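Long-range contact in guanine nucleotide exchange factor p115rhogef (Homo sapiens, PDB 1IAP), which probably activates Rho GTPases by promoting nucleotide exchange and, through its N-terminal RGS-like domain, is expected to engage G protein alpha subunits: residues A[32-44]-A[98-112]. Numbering follows the deposited sequence.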
loop_
_atom_site.group_PDB
_atom_site.type_symbol
_atom_site.label_atom_id
_atom_site.label_comp_id
_atom_site.label_asym_id
_atom_site.label_seq_id
_atom_site.Cartn_x
_atom_site.Cartn_y
_atom_site.Cartn_z
ATOM N N GLY A 32 -2.944 -2.135 7.611
ATOM C CA GLY A 32 -2.318 -0.858 7.932
ATOM C C GLY A 32 -0.864 -0.662 7.540
ATOM O O GLY A 32 -0.551 0.243 6.764
ATOM N N PRO A 33 0.053 -1.499 8.054
ATOM C CA PRO A 33 1.489 -1.419 7.767
ATOM C C PRO A 33 1.873 -1.348 6.289
ATOM O O PRO A 33 2.653 -0.482 5.893
ATOM C CB PRO A 33 2.035 -2.677 8.438
ATOM C CG PRO A 33 1.138 -2.819 9.625
ATOM C CD PRO A 33 -0.221 -2.584 9.012
ATOM N N LEU A 34 1.338 -2.256 5.480
ATOM C CA LEU A 34 1.649 -2.268 4.055
ATOM C C LEU A 34 1.074 -1.038 3.360
ATOM O O LEU A 34 1.759 -0.408 2.574
ATOM C CB LEU A 34 1.113 -3.542 3.384
ATOM C CG LEU A 34 1.320 -3.705 1.866
ATOM C CD1 LEU A 34 2.804 -3.635 1.491
ATOM C CD2 LEU A 34 0.728 -5.030 1.412
ATOM N N LEU A 35 -0.170 -0.690 3.683
ATOM C CA LEU A 35 -0.817 0.466 3.072
ATOM C C LEU A 35 -0.079 1.755 3.417
ATOM O O LEU A 35 0.037 2.655 2.588
ATOM C CB LEU A 35 -2.277 0.556 3.516
ATOM C CG LEU A 35 -3.183 -0.582 3.038
ATOM C CD1 LEU A 35 -4.546 -0.460 3.685
ATOM C CD2 LEU A 35 -3.284 -0.575 1.515
ATOM N N CYS A 36 0.431 1.817 4.640
ATOM C CA CYS A 36 1.177 2.971 5.122
ATOM C C CYS A 36 2.457 3.160 4.302
ATOM O O CYS A 36 2.758 4.263 3.843
ATOM C CB CYS A 36 1.503 2.785 6.607
ATOM S SG CYS A 36 2.540 4.069 7.321
ATOM N N CYS A 37 3.183 2.066 4.086
ATOM C CA CYS A 37 4.420 2.102 3.314
ATOM C C CYS A 37 4.175 2.549 1.874
ATOM O O CYS A 37 4.967 3.305 1.312
ATOM C CB CYS A 37 5.096 0.728 3.315
ATOM S SG CYS A 37 5.884 0.272 4.880
ATOM N N LEU A 38 3.079 2.082 1.282
ATOM C CA LEU A 38 2.749 2.446 -0.094
ATOM C C LEU A 38 2.419 3.938 -0.197
ATOM O O LEU A 38 2.881 4.619 -1.110
ATOM C CB LEU A 38 1.575 1.601 -0.610
ATOM C CG LEU A 38 1.760 0.079 -0.644
ATOM C CD1 LEU A 38 0.480 -0.608 -1.152
ATOM C CD2 LEU A 38 2.943 -0.286 -1.528
ATOM N N HIS A 39 1.641 4.450 0.757
ATOM C CA HIS A 39 1.271 5.862 0.741
ATOM C C HIS A 39 2.465 6.768 1.025
ATOM O O HIS A 39 2.530 7.897 0.533
ATOM C CB HIS A 39 0.147 6.139 1.734
ATOM C CG HIS A 39 -1.196 5.671 1.268
ATOM N ND1 HIS A 39 -2.371 6.244 1.696
ATOM C CD2 HIS A 39 -1.549 4.685 0.407
ATOM C CE1 HIS A 39 -3.393 5.630 1.123
ATOM N NE2 HIS A 39 -2.919 4.681 0.336
ATOM N N ALA A 40 3.413 6.260 1.806
ATOM C CA ALA A 40 4.619 7.008 2.152
ATOM C C ALA A 40 5.495 7.166 0.916
ATOM O O ALA A 40 6.124 8.204 0.717
ATOM C CB ALA A 40 5.384 6.289 3.246
ATOM N N ASP A 41 5.520 6.128 0.085
ATOM C CA ASP A 41 6.302 6.146 -1.140
ATOM C C ASP A 41 5.665 7.131 -2.116
ATOM O O ASP A 41 6.353 7.880 -2.807
ATOM C CB ASP A 41 6.337 4.750 -1.758
ATOM C CG ASP A 41 7.306 4.655 -2.917
ATOM O OD1 ASP A 41 6.882 4.879 -4.068
ATOM O OD2 ASP A 41 8.495 4.370 -2.667
ATOM N N MET A 42 4.338 7.101 -2.161
ATOM C CA MET A 42 3.540 7.968 -3.017
ATOM C C MET A 42 3.782 9.432 -2.646
ATOM O O MET A 42 3.838 10.303 -3.517
ATOM C CB MET A 42 2.062 7.593 -2.854
ATOM C CG MET A 42 1.063 8.488 -3.554
ATOM S SD MET A 42 -0.577 7.722 -3.512
ATOM C CE MET A 42 -0.987 7.928 -1.801
ATOM N N LEU A 43 3.953 9.680 -1.348
ATOM C CA LEU A 43 4.211 11.021 -0.823
ATOM C C LEU A 43 5.554 11.549 -1.311
ATOM O O LEU A 43 5.698 12.742 -1.592
ATOM C CB LEU A 43 4.209 10.999 0.708
ATOM C CG LEU A 43 2.967 11.511 1.438
ATOM C CD1 LEU A 43 1.713 10.825 0.922
ATOM C CD2 LEU A 43 3.137 11.277 2.928
ATOM N N GLY A 44 6.524 10.643 -1.420
ATOM C CA GLY A 44 7.858 11.008 -1.864
ATOM C C GLY A 44 7.977 11.444 -3.314
ATOM O O GLY A 44 9.020 11.958 -3.713
ATOM N N VAL A 98 8.084 10.502 8.135
ATOM C CA VAL A 98 7.698 9.472 7.176
ATOM C C VAL A 98 8.701 8.317 7.164
ATOM O O VAL A 98 8.307 7.157 7.280
ATOM C CB VAL A 98 7.546 10.056 5.747
ATOM C CG1 VAL A 98 7.308 8.942 4.735
ATOM C CG2 VAL A 98 6.395 11.031 5.708
ATOM N N GLN A 99 9.991 8.631 7.049
ATOM C CA GLN A 99 11.026 7.596 7.029
ATOM C C GLN A 99 11.073 6.768 8.316
ATOM O O GLN A 99 11.271 5.554 8.266
ATOM C CB GLN A 99 12.406 8.202 6.738
ATOM C CG GLN A 99 12.510 8.964 5.415
ATOM C CD GLN A 99 12.296 8.097 4.174
ATOM O OE1 GLN A 99 11.587 7.088 4.206
ATOM N NE2 GLN A 99 12.903 8.507 3.065
ATOM N N GLU A 100 10.892 7.423 9.463
ATOM C CA GLU A 100 10.903 6.731 10.752
ATOM C C GLU A 100 9.681 5.832 10.895
ATOM O O GLU A 100 9.762 4.745 11.469
ATOM C CB GLU A 100 10.946 7.725 11.915
ATOM C CG GLU A 100 12.295 8.394 12.123
ATOM C CD GLU A 100 12.340 9.226 13.397
ATOM O OE1 GLU A 100 12.326 8.631 14.499
ATOM O OE2 GLU A 100 12.385 10.471 13.298
ATOM N N VAL A 101 8.544 6.305 10.396
ATOM C CA VAL A 101 7.314 5.526 10.452
ATOM C C VAL A 101 7.444 4.310 9.532
ATOM O O VAL A 101 7.089 3.197 9.915
ATOM C CB VAL A 101 6.089 6.361 10.024
ATOM C CG1 VAL A 101 4.902 5.444 9.726
ATOM C CG2 VAL A 101 5.715 7.355 11.127
ATOM N N VAL A 102 7.970 4.531 8.330
ATOM C CA VAL A 102 8.153 3.464 7.348
ATOM C C VAL A 102 9.150 2.427 7.856
ATOM O O VAL A 102 8.937 1.228 7.700
ATOM C CB VAL A 102 8.641 4.016 5.988
ATOM C CG1 VAL A 102 9.021 2.872 5.041
ATOM C CG2 VAL A 102 7.559 4.865 5.351
ATOM N N GLN A 103 10.213 2.893 8.505
ATOM C CA GLN A 103 11.235 1.995 9.034
ATOM C C GLN A 103 10.631 1.032 10.057
ATOM O O GLN A 103 10.925 -0.165 10.038
ATOM C CB GLN A 103 12.377 2.807 9.659
ATOM C CG GLN A 103 13.692 2.052 9.791
ATOM C CD GLN A 103 13.716 1.094 10.970
ATOM O OE1 GLN A 103 14.098 -0.068 10.832
ATOM N NE2 GLN A 103 13.315 1.584 12.139
ATOM N N SER A 104 9.751 1.551 10.910
ATOM C CA SER A 104 9.095 0.749 11.942
ATOM C C SER A 104 8.052 -0.252 11.432
ATOM O O SER A 104 7.500 -1.026 12.218
ATOM C CB SER A 104 8.462 1.661 12.997
ATOM O OG SER A 104 7.530 2.554 12.411
ATOM N N GLN A 105 7.759 -0.222 10.133
ATOM C CA GLN A 105 6.783 -1.143 9.548
ATOM C C GLN A 105 7.476 -2.264 8.770
ATOM O O GLN A 105 6.848 -3.264 8.423
ATOM C CB GLN A 105 5.831 -0.408 8.590
ATOM C CG GLN A 105 5.195 0.861 9.129
ATOM C CD GLN A 105 4.365 0.635 10.374
ATOM O OE1 GLN A 105 3.496 -0.239 10.409
ATOM N NE2 GLN A 105 4.620 1.435 11.404
ATOM N N GLN A 106 8.767 -2.090 8.497
ATOM C CA GLN A 106 9.545 -3.071 7.737
ATOM C C GLN A 106 9.448 -4.517 8.214
ATOM O O GLN A 106 9.345 -5.428 7.394
ATOM C CB GLN A 106 11.015 -2.643 7.644
ATOM C CG GLN A 106 11.250 -1.398 6.794
ATOM C CD GLN A 106 10.720 -1.544 5.375
ATOM O OE1 GLN A 106 9.910 -0.736 4.916
ATOM N NE2 GLN A 106 11.177 -2.578 4.671
ATOM N N VAL A 107 9.473 -4.733 9.529
ATOM C CA VAL A 107 9.382 -6.088 10.074
ATOM C C VAL A 107 8.054 -6.770 9.721
ATOM O O VAL A 107 8.049 -7.876 9.183
ATOM C CB VAL A 107 9.591 -6.108 11.611
ATOM C CG1 VAL A 107 9.254 -7.488 12.182
ATOM C CG2 VAL A 107 11.035 -5.759 11.944
ATOM N N ALA A 108 6.939 -6.103 10.014
ATOM C CA ALA A 108 5.612 -6.652 9.733
ATOM C C ALA A 108 5.398 -6.901 8.243
ATOM O O ALA A 108 4.951 -7.981 7.851
ATOM C CB ALA A 108 4.531 -5.726 10.268
ATOM N N VAL A 109 5.714 -5.899 7.424
ATOM C CA VAL A 109 5.563 -6.003 5.972
ATOM C C VAL A 109 6.484 -7.092 5.436
ATOM O O VAL A 109 6.113 -7.843 4.530
ATOM C CB VAL A 109 5.875 -4.658 5.272
ATOM C CG1 VAL A 109 5.872 -4.829 3.751
ATOM C CG2 VAL A 109 4.861 -3.599 5.695
ATOM N N GLY A 110 7.681 -7.181 6.016
ATOM C CA GLY A 110 8.632 -8.197 5.603
ATOM C C GLY A 110 8.079 -9.587 5.862
ATOM O O GLY A 110 8.204 -10.479 5.017
ATOM N N ARG A 111 7.453 -9.767 7.023
ATOM C CA ARG A 111 6.867 -11.057 7.397
ATOM C C ARG A 111 5.669 -11.399 6.521
ATOM O O ARG A 111 5.437 -12.563 6.200
ATOM C CB ARG A 111 6.459 -11.069 8.870
ATOM C CG ARG A 111 7.631 -11.226 9.833
ATOM C CD ARG A 111 7.165 -11.249 11.283
ATOM N NE ARG A 111 6.565 -9.978 11.688
ATOM C CZ ARG A 111 5.580 -9.856 12.575
ATOM N NH1 ARG A 111 5.070 -10.931 13.161
ATOM N NH2 ARG A 111 5.101 -8.656 12.873
ATOM N N GLN A 112 4.909 -10.377 6.143
ATOM C CA GLN A 112 3.751 -10.568 5.286
ATOM C C GLN A 112 4.175 -10.951 3.867
ATOM O O GLN A 112 3.532 -11.781 3.230
ATOM C CB GLN A 112 2.886 -9.310 5.293
ATOM C CG GLN A 112 2.254 -9.042 6.652
ATOM C CD GLN A 112 1.666 -7.651 6.767
ATOM O OE1 GLN A 112 1.378 -6.994 5.764
ATOM N NE2 GLN A 112 1.495 -7.186 7.999
HETATM O O HOH W 1 0.119 -4.685 6.400
#
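Gln105 lies across the first turn of helix 32-43, its side chain crossing that of Pro33 at about a right angle. Its CB packs 3.8 Å from Cys37 SG. From there CG turns beside the backbone N (chi1 -49°) and a second bend at CG folds the amide back over Pro33, where OE1 rests 3.5 Å from Pro33 CB and almost as near Pro33 CG. NE2 gives weak hydrogen bonds to the backbone oxygens of Val101 and Pro72, which probably help to hold the amide in this folded shape. Val101 O also accepts a short bond from Ser104 OG, so this carbonyl serves two side chains.

Cys37 fits between helices 91-103 and 106-121, which the type I beta turn from Gln103 to Gln106 joins, its sulfur touching Val102 CG1 and, on the following helix, Val109 CG2. One turn further along, the methyl of Ala40 packs against both Val98 CG1 and Val102 CG2; Ala40 CB to Val102 CG2 is 3.3 Å, shorter than usual carbon-carbon contact. Cys36 directs SG, anti to its own nitrogen, against Val101 CG1 (3.6 Å). Val109 places CG2 over the Pro33-Leu34 peptide and CG1 4.0 Å from Leu34 CD1. One water links the backbone of Leu34 to the side chain of Gln112, accepting from Leu34 N (2.9 Å) and donating to Gln112 OE1 (2.7 Å).

Helix 32-43 runs roughly antiparallel to helix segment 98-103 (150°) but steeply crosses segment 106-112 (109°), in the all-helical RGS-like fold. Phe58 of helix 48-63 covers Cys36, and helix 15-28 covers Leu34. With no direct hydrogen bond between the segments, apolar side chains, two cysteine sulfurs and the folded chain of Gln105 make the join, while the water supplies a partner for a first-turn amide that has no helical acceptor.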